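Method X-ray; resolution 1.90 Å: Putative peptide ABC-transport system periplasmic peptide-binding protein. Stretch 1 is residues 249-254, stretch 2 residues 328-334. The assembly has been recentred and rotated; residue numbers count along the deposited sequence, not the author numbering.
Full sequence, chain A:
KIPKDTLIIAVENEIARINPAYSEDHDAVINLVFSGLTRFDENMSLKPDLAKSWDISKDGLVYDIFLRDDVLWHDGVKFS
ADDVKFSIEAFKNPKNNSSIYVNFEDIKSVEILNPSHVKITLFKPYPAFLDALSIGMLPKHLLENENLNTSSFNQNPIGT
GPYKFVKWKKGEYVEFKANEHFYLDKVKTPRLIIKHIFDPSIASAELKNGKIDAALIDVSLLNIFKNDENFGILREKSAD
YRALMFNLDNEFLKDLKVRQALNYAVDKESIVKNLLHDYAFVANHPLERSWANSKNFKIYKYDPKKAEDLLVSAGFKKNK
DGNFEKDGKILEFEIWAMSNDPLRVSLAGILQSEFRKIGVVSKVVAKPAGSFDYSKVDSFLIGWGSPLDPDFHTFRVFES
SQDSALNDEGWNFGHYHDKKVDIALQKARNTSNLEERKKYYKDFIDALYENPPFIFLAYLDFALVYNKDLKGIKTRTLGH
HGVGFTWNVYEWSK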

# COMPACT_ATOMS: atom_id res chain seq x y z
N ASP A 249 2.72 -21.28 -8.46
CA ASP A 249 3.66 -22.38 -8.61
C ASP A 249 3.09 -23.69 -7.98
O ASP A 249 3.61 -24.78 -8.22
CB ASP A 249 5.02 -22.14 -7.93
CG ASP A 249 5.84 -21.02 -8.62
OD1 ASP A 249 5.40 -20.57 -9.72
OD2 ASP A 249 6.88 -20.63 -8.02
N ASN A 250 2.09 -23.56 -7.12
CA ASN A 250 1.54 -24.74 -6.41
C ASN A 250 0.82 -25.68 -7.37
O ASN A 250 0.04 -25.21 -8.20
CB ASN A 250 0.60 -24.26 -5.29
CG ASN A 250 -0.08 -25.43 -4.55
OD1 ASN A 250 -1.13 -25.87 -4.98
ND2 ASN A 250 0.52 -25.92 -3.47
N GLU A 251 1.02 -27.00 -7.26
CA GLU A 251 0.50 -27.94 -8.27
C GLU A 251 -1.04 -27.92 -8.36
O GLU A 251 -1.62 -28.07 -9.44
CB GLU A 251 0.98 -29.39 -7.98
CG GLU A 251 0.50 -29.96 -6.64
CD GLU A 251 0.78 -31.45 -6.47
OE1 GLU A 251 0.46 -32.24 -7.40
OE2 GLU A 251 1.35 -31.83 -5.42
N PHE A 252 -1.71 -27.64 -7.24
CA PHE A 252 -3.16 -27.58 -7.26
C PHE A 252 -3.65 -26.20 -7.61
O PHE A 252 -4.55 -26.04 -8.45
CB PHE A 252 -3.77 -27.99 -5.88
CG PHE A 252 -3.32 -29.33 -5.42
CD1 PHE A 252 -3.65 -30.47 -6.17
CD2 PHE A 252 -2.57 -29.47 -4.26
CE1 PHE A 252 -3.23 -31.73 -5.77
CE2 PHE A 252 -2.15 -30.75 -3.82
CZ PHE A 252 -2.46 -31.87 -4.60
N LEU A 253 -3.09 -25.19 -6.94
CA LEU A 253 -3.57 -23.83 -7.12
C LEU A 253 -3.27 -23.29 -8.54
O LEU A 253 -3.98 -22.40 -9.00
CB LEU A 253 -2.97 -22.87 -6.05
CG LEU A 253 -3.36 -23.21 -4.59
CD1 LEU A 253 -2.82 -22.09 -3.68
CD2 LEU A 253 -4.88 -23.43 -4.35
N LYS A 254 -2.29 -23.87 -9.26
CA LYS A 254 -2.10 -23.35 -10.62
C LYS A 254 -3.34 -23.58 -11.50
O LYS A 254 -3.56 -22.86 -12.46
CB LYS A 254 -0.91 -24.01 -11.27
CG LYS A 254 -1.05 -25.55 -11.47
CD LYS A 254 0.10 -26.06 -12.34
CE LYS A 254 1.43 -25.48 -11.89
NZ LYS A 254 2.61 -26.01 -12.63
N GLY A 328 -4.17 -40.24 -6.47
CA GLY A 328 -3.58 -40.60 -5.20
C GLY A 328 -3.21 -39.42 -4.31
O GLY A 328 -2.70 -39.66 -3.22
N LYS A 329 -3.45 -38.18 -4.74
CA LYS A 329 -3.11 -36.99 -3.92
C LYS A 329 -4.34 -36.20 -3.52
O LYS A 329 -5.09 -35.77 -4.38
CB LYS A 329 -2.18 -36.03 -4.68
CG LYS A 329 -0.83 -36.60 -5.05
CD LYS A 329 -0.19 -35.69 -6.13
CE LYS A 329 1.28 -35.98 -6.34
NZ LYS A 329 1.84 -35.04 -7.39
N ILE A 330 -4.54 -35.95 -2.23
CA ILE A 330 -5.69 -35.10 -1.86
C ILE A 330 -5.38 -33.63 -2.16
O ILE A 330 -4.23 -33.19 -2.11
CB ILE A 330 -6.13 -35.27 -0.37
CG1 ILE A 330 -5.10 -34.67 0.56
CG2 ILE A 330 -6.43 -36.78 -0.02
CD1 ILE A 330 -5.70 -34.25 1.92
N LEU A 331 -6.41 -32.90 -2.58
CA LEU A 331 -6.29 -31.49 -2.85
C LEU A 331 -6.10 -30.76 -1.52
O LEU A 331 -7.07 -30.57 -0.78
CB LEU A 331 -7.52 -30.96 -3.59
CG LEU A 331 -7.33 -29.70 -4.48
CD1 LEU A 331 -8.60 -29.37 -5.29
CD2 LEU A 331 -7.01 -28.50 -3.63
N GLU A 332 -4.86 -30.41 -1.21
CA GLU A 332 -4.53 -29.73 0.05
C GLU A 332 -3.38 -28.75 -0.12
O GLU A 332 -2.58 -28.87 -1.04
CB GLU A 332 -4.16 -30.73 1.16
CG GLU A 332 -2.75 -31.30 1.10
CD GLU A 332 -2.51 -32.37 2.16
OE1 GLU A 332 -3.11 -32.26 3.26
OE2 GLU A 332 -1.73 -33.32 1.90
N PHE A 333 -3.28 -27.78 0.79
CA PHE A 333 -2.26 -26.75 0.68
C PHE A 333 -2.23 -25.91 1.96
O PHE A 333 -3.11 -26.04 2.82
CB PHE A 333 -2.50 -25.86 -0.56
CG PHE A 333 -3.84 -25.19 -0.57
CD1 PHE A 333 -4.00 -23.95 0.00
CD2 PHE A 333 -4.95 -25.82 -1.14
CE1 PHE A 333 -5.26 -23.33 0.01
CE2 PHE A 333 -6.22 -25.22 -1.14
CZ PHE A 333 -6.37 -23.97 -0.55
N GLU A 334 -1.20 -25.07 2.12
CA GLU A 334 -1.13 -24.28 3.35
C GLU A 334 -1.66 -22.88 3.15
O GLU A 334 -1.55 -22.32 2.05
CB GLU A 334 0.30 -24.20 3.86
CG GLU A 334 0.85 -25.54 4.22
CD GLU A 334 2.32 -25.49 4.53
OE1 GLU A 334 2.78 -26.46 5.17
OE2 GLU A 334 3.01 -24.50 4.12
O HOH W 1 0.07 -28.36 -1.93
O HOH W 2 3.56 -32.82 -6.42

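Residues 251-254 adopt helical phi/psi values without the regular bonds of a helix; one turn is closed by the backbone hydrogen bond from Lys 254 N to Asn 250 O (2.9 Å). The second stretch is extended, with residues 329-330 in strand conformation and a second strand segment that includes Glu 334, and Gly 328, at its start, has a positive phi (79°), which favours glycine. The two backbones come nearest at Phe 252 and Leu 331, whose CA atoms lie 6.7 Å apart, and no backbone hydrogen bond joins them. The contact, which buries 357 Å² in total, therefore rests on side chains, which meet each other and the backbone of the second stretch, and on water.

Phe 252 is at its centre. With chi1 in the m well, its CB directed toward the second stretch, the ring lies against Leu 331, whose CA sits 4.1 Å from the ring centroid and 6° off the normal, a CH-pi contact over the face. Phe 252 CB also packs on Leu 331 CD2 (4.0 Å), while Lys 329 CB approaches the ring edge, 4.2 Å from Phe 252 CZ. A flat aromatic side chain can thus cover the extended backbone closely. Beside it, the buried Leu 253 places CD2 over one face of the Phe 333 ring, 4.0 Å from its centroid, forming a second CH-pi contact between apolar groups.

Polar residues flank this packing. Glu 251 OE1 and Lys 329 NZ form a salt bridge of 3.1 Å at the exposed margin, where the long side chains can meet; water 2 also links them, accepting from Lys 329 NZ (3.0 Å) and donating weakly to Glu 251 OE2 (2.6 Å). Asn 250 serves both stretches: its OD1 accepts hydrogen bonds from Phe 252 N and Leu 253 N (both 2.9 Å), steadying the turn, while its ND2 donates to water 1 (2.9 Å), which in turn donates to Glu 332 O (2.8 Å).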